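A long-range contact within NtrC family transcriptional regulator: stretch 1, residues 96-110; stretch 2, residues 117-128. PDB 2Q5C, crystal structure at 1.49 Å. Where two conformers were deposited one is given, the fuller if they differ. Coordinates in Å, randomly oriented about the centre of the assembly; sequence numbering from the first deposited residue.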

# COMPACT_ATOMS: atom_id res chain seq x y z
N GLU A 96 13.52 -14.20 12.37
CA GLU A 96 13.63 -14.60 10.97
C GLU A 96 12.33 -14.28 10.24
O GLU A 96 11.29 -14.78 10.58
CB GLU A 96 14.03 -16.07 10.78
CG GLU A 96 14.01 -16.44 9.29
CD GLU A 96 14.74 -17.73 8.90
OE1 GLU A 96 14.69 -18.72 9.68
OE2 GLU A 96 15.36 -17.74 7.80
N LEU A 97 12.43 -13.41 9.23
CA LEU A 97 11.24 -12.86 8.59
C LEU A 97 11.31 -12.97 7.08
O LEU A 97 12.40 -12.97 6.52
CB LEU A 97 11.13 -11.35 8.93
CG LEU A 97 11.51 -10.86 10.32
CD1 LEU A 97 11.47 -9.34 10.40
CD2 LEU A 97 10.59 -11.45 11.35
N ALA A 98 10.15 -13.01 6.44
CA ALA A 98 10.07 -12.82 4.99
C ALA A 98 9.60 -11.40 4.74
O ALA A 98 8.58 -11.00 5.30
CB ALA A 98 9.08 -13.79 4.35
N LEU A 99 10.32 -10.67 3.91
CA LEU A 99 9.88 -9.33 3.51
C LEU A 99 9.44 -9.45 2.07
O LEU A 99 10.24 -9.82 1.20
CB LEU A 99 11.05 -8.37 3.63
CG LEU A 99 10.80 -6.92 3.21
CD1 LEU A 99 9.73 -6.28 4.07
CD2 LEU A 99 12.12 -6.20 3.35
N ILE A 100 8.16 -9.16 1.81
CA ILE A 100 7.60 -9.36 0.49
C ILE A 100 7.30 -8.00 -0.13
O ILE A 100 6.55 -7.20 0.45
CB ILE A 100 6.34 -10.27 0.51
CG1 ILE A 100 6.73 -11.66 1.06
CG2 ILE A 100 5.71 -10.37 -0.90
CD1 ILE A 100 5.63 -12.67 1.13
N ALA A 101 7.91 -7.73 -1.27
CA ALA A 101 7.71 -6.44 -1.92
C ALA A 101 7.18 -6.61 -3.33
O ALA A 101 7.42 -7.62 -3.98
CB ALA A 101 8.99 -5.66 -1.96
N TYR A 102 6.45 -5.60 -3.80
CA TYR A 102 5.95 -5.55 -5.17
C TYR A 102 7.03 -5.04 -6.11
O TYR A 102 7.49 -3.92 -5.97
CB TYR A 102 4.76 -4.58 -5.24
CG TYR A 102 4.05 -4.54 -6.59
CD1 TYR A 102 3.46 -5.69 -7.09
CD2 TYR A 102 3.94 -3.35 -7.32
CE1 TYR A 102 2.77 -5.68 -8.29
CE2 TYR A 102 3.26 -3.35 -8.56
CZ TYR A 102 2.68 -4.52 -9.02
OH TYR A 102 1.96 -4.61 -10.21
N LYS A 103 7.40 -5.90 -7.07
CA LYS A 103 8.36 -5.60 -8.16
C LYS A 103 9.81 -5.34 -7.74
O LYS A 103 10.73 -5.98 -8.27
CB LYS A 103 7.82 -4.53 -9.13
CG LYS A 103 6.60 -5.01 -9.87
CD LYS A 103 6.10 -4.05 -10.96
CE LYS A 103 4.91 -4.64 -11.69
NZ LYS A 103 4.30 -3.74 -12.74
N HIS A 104 10.01 -4.42 -6.80
CA HIS A 104 11.34 -3.96 -6.42
C HIS A 104 11.45 -3.75 -4.90
O HIS A 104 10.47 -3.36 -4.25
CB HIS A 104 11.70 -2.65 -7.17
CG HIS A 104 11.63 -2.76 -8.66
ND1 HIS A 104 12.49 -3.56 -9.40
CD2 HIS A 104 10.83 -2.14 -9.57
CE1 HIS A 104 12.20 -3.44 -10.68
NE2 HIS A 104 11.20 -2.59 -10.82
N SER A 105 12.64 -3.97 -4.36
CA SER A 105 12.93 -3.63 -2.97
C SER A 105 12.72 -2.14 -2.69
O SER A 105 13.02 -1.31 -3.54
CB SER A 105 14.38 -3.96 -2.64
OG SER A 105 14.70 -5.29 -3.06
N ILE A 106 12.22 -1.84 -1.50
CA ILE A 106 12.13 -0.45 -1.03
C ILE A 106 13.38 -0.08 -0.21
O ILE A 106 13.98 1.00 -0.38
CB ILE A 106 10.85 -0.22 -0.18
CG1 ILE A 106 9.59 -0.34 -1.05
CG2 ILE A 106 10.86 1.13 0.48
CD1 ILE A 106 8.92 -1.71 -1.02
N VAL A 107 13.75 -0.97 0.69
CA VAL A 107 14.92 -0.79 1.52
C VAL A 107 15.85 -1.96 1.19
O VAL A 107 15.39 -3.06 0.86
CB VAL A 107 14.54 -0.69 3.04
CG1 VAL A 107 13.77 -1.89 3.46
CG2 VAL A 107 15.77 -0.47 3.90
N ASP A 108 17.16 -1.74 1.26
CA ASP A 108 18.10 -2.85 1.11
C ASP A 108 17.95 -3.82 2.30
O ASP A 108 18.06 -3.41 3.47
CB ASP A 108 19.51 -2.27 0.99
CG ASP A 108 20.55 -3.32 0.77
OD1 ASP A 108 20.85 -4.08 1.71
OD2 ASP A 108 21.09 -3.38 -0.36
N LYS A 109 17.66 -5.08 1.95
CA LYS A 109 17.40 -6.14 2.92
C LYS A 109 18.56 -6.27 3.90
O LYS A 109 18.35 -6.35 5.13
CB LYS A 109 17.14 -7.46 2.18
CG LYS A 109 17.39 -8.71 2.99
CD LYS A 109 17.36 -9.91 2.07
CE LYS A 109 18.65 -10.69 2.17
NZ LYS A 109 19.09 -10.95 3.57
N HIS A 110 19.77 -6.27 3.36
CA HIS A 110 20.97 -6.42 4.18
C HIS A 110 21.15 -5.27 5.16
O HIS A 110 21.60 -5.46 6.29
CB HIS A 110 22.24 -6.54 3.33
CG HIS A 110 22.23 -7.71 2.39
ND1 HIS A 110 22.27 -9.02 2.80
CD2 HIS A 110 22.23 -7.73 1.04
CE1 HIS A 110 22.27 -9.81 1.74
NE2 HIS A 110 22.24 -9.05 0.66
N GLY A 117 18.96 -6.22 13.57
CA GLY A 117 19.39 -7.49 14.15
C GLY A 117 18.43 -8.62 13.86
O GLY A 117 18.08 -9.42 14.74
N VAL A 118 17.98 -8.68 12.61
CA VAL A 118 17.08 -9.72 12.11
C VAL A 118 17.66 -10.45 10.92
O VAL A 118 18.67 -10.02 10.34
CB VAL A 118 15.69 -9.12 11.72
CG1 VAL A 118 14.98 -8.62 12.95
CG2 VAL A 118 15.85 -8.00 10.70
N LYS A 119 17.05 -11.58 10.57
CA LYS A 119 17.38 -12.28 9.35
C LYS A 119 16.18 -12.11 8.44
O LYS A 119 15.04 -12.31 8.86
CB LYS A 119 17.64 -13.77 9.63
CG LYS A 119 18.22 -14.52 8.43
CD LYS A 119 18.67 -15.92 8.83
CE LYS A 119 19.11 -16.70 7.59
NZ LYS A 119 18.62 -18.11 7.63
N ILE A 120 16.44 -11.69 7.22
CA ILE A 120 15.38 -11.39 6.28
C ILE A 120 15.61 -12.14 4.99
O ILE A 120 16.71 -12.08 4.43
CB ILE A 120 15.33 -9.87 5.99
CG1 ILE A 120 14.83 -9.12 7.23
CG2 ILE A 120 14.41 -9.54 4.81
CD1 ILE A 120 15.04 -7.66 7.17
N LYS A 121 14.58 -12.84 4.54
CA LYS A 121 14.56 -13.38 3.18
C LYS A 121 13.59 -12.52 2.39
O LYS A 121 12.44 -12.36 2.79
CB LYS A 121 14.15 -14.84 3.15
CG LYS A 121 14.31 -15.47 1.76
CD LYS A 121 14.55 -16.99 1.86
CE LYS A 121 14.89 -17.62 0.50
NZ LYS A 121 16.02 -16.95 -0.22
N GLU A 122 14.06 -11.96 1.30
CA GLU A 122 13.25 -11.07 0.48
C GLU A 122 12.61 -11.85 -0.66
O GLU A 122 13.27 -12.68 -1.31
CB GLU A 122 14.14 -9.95 -0.05
CG GLU A 122 13.42 -8.96 -0.97
CD GLU A 122 14.39 -7.97 -1.56
OE1 GLU A 122 14.87 -7.08 -0.81
OE2 GLU A 122 14.71 -8.08 -2.76
N PHE A 123 11.33 -11.60 -0.89
CA PHE A 123 10.58 -12.19 -1.99
C PHE A 123 9.93 -11.07 -2.76
O PHE A 123 9.39 -10.14 -2.15
CB PHE A 123 9.48 -13.12 -1.47
CG PHE A 123 9.98 -14.27 -0.59
CD1 PHE A 123 10.07 -15.56 -1.10
CD2 PHE A 123 10.31 -14.05 0.74
CE1 PHE A 123 10.49 -16.62 -0.27
CE2 PHE A 123 10.75 -15.10 1.57
CZ PHE A 123 10.84 -16.39 1.05
N LEU A 124 9.97 -11.14 -4.08
CA LEU A 124 9.33 -10.13 -4.94
C LEU A 124 8.14 -10.73 -5.68
O LEU A 124 8.17 -11.90 -6.06
CB LEU A 124 10.33 -9.53 -5.92
CG LEU A 124 11.56 -8.81 -5.35
CD1 LEU A 124 12.47 -8.31 -6.44
CD2 LEU A 124 11.15 -7.66 -4.41
N PHE A 125 7.07 -9.95 -5.87
CA PHE A 125 5.92 -10.39 -6.66
C PHE A 125 5.55 -9.28 -7.63
O PHE A 125 5.84 -8.11 -7.37
CB PHE A 125 4.73 -10.86 -5.80
CG PHE A 125 3.92 -9.74 -5.16
CD1 PHE A 125 2.65 -9.39 -5.64
CD2 PHE A 125 4.41 -9.05 -4.06
CE1 PHE A 125 1.90 -8.37 -5.04
CE2 PHE A 125 3.66 -8.00 -3.46
CZ PHE A 125 2.42 -7.67 -3.95
N SER A 126 4.98 -9.67 -8.76
CA SER A 126 4.63 -8.71 -9.81
C SER A 126 3.16 -8.69 -10.17
O SER A 126 2.74 -7.84 -10.98
CB SER A 126 5.46 -8.97 -11.08
OG SER A 126 6.79 -8.53 -10.87
N SER A 127 2.38 -9.59 -9.59
CA SER A 127 0.95 -9.66 -9.87
C SER A 127 0.20 -10.26 -8.71
O SER A 127 0.75 -11.06 -7.93
CB SER A 127 0.69 -10.47 -11.14
OG SER A 127 0.97 -11.83 -10.92
N GLU A 128 -1.07 -9.89 -8.60
CA GLU A 128 -1.98 -10.42 -7.59
C GLU A 128 -2.04 -11.94 -7.61
O GLU A 128 -2.15 -12.57 -6.55
CB GLU A 128 -3.39 -9.84 -7.83
CG GLU A 128 -4.47 -10.35 -6.92
CD GLU A 128 -5.74 -9.55 -7.00
OE1 GLU A 128 -5.84 -8.68 -7.88
OE2 GLU A 128 -6.62 -9.78 -6.15
O HOH W 1 17.21 -5.83 -0.82

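The contact is held first by a ladder of seven backbone hydrogen bonds, six between the parallel strands 96-102 and 119-125 and a seventh from Lys103, just past the first. Stretch 1 uses its odd residues: Leu97 N donates to Lys119 O (2.9 Å) and Leu97 O accepts from Lys121 N (2.9 Å); Leu99 and Ala101 repeat the pattern two residues on, and Lys103 N closes the ladder on Phe125 O at 2.7 Å. Each of these odd residues up to Ala101 thus straddles one residue of the partner strand, the rule of parallel pairing. The intervening residues are not idle, for their CA atoms lie close to the same carbonyls, as in Ala98 CA to Lys121 O at 3.3 Å.

Lys109, at the start of the helix that follows, adds a bond from outside the ladder. Its NZ donates to Ile120 O at 2.8 Å, using a carbonyl that points away from strand 96-102 and takes no part in the ladder; Lys109 reaches it from the helix after the loop, while its aliphatic part covers Ile120, with Lys109 CG 3.6 Å from Ile120 CG2. One side chain thereby serves both polar and apolar needs. Nearby, Glu122 extends its carboxylate toward the loop: Ser105 OG gives a weak hydrogen bond to Glu122 OE1 (2.9 Å), and a water accepts from Lys109 N (2.9 Å) while donating to Glu122 OE1 (2.7 Å). The carboxylate so ties the strand to the loop and to the first turn of the helix. At the opening end of the sheet, the salt bridge from Lys119 NZ to Glu96 OE2 is longer, at 3.3 Å, and joins the ends of two extended side chains from directly paired residues.

Side chains alternate between the two faces. Leu97, Leu99 and Ala101 share theirs with Ile120, Glu122 and Leu124; here Leu99 CB meets Ile120 CG2 at 3.7 Å and Ala101 CB meets Leu124 CD2 at 3.8 Å. Leu124 also reaches the turn, its CD1 lying 3.4 Å from Lys103 O.

The face of Ala98, Ile100 and Tyr102 is the aromatic one. The Phe123 ring leans back toward the small Ala98, its CE2 3.5 Å from Ala98 CB, whereas Phe125, with chi1 in p, brings its CD2 to 3.7 Å from Ile100 CG2. Tyr102 then turns its ring edge to the face of Phe125, with centroids 5.3 Å apart and planes at 60°, and Tyr102 CD1 approaches Phe125 CE1 at 3.7 Å. Beyond this pair Lys103, with positive phi, ends the strand pattern and the chain turns back past Leu124 toward Glu122; at the turn Lys103 CG lies 3.7 Å from Ser126 OG.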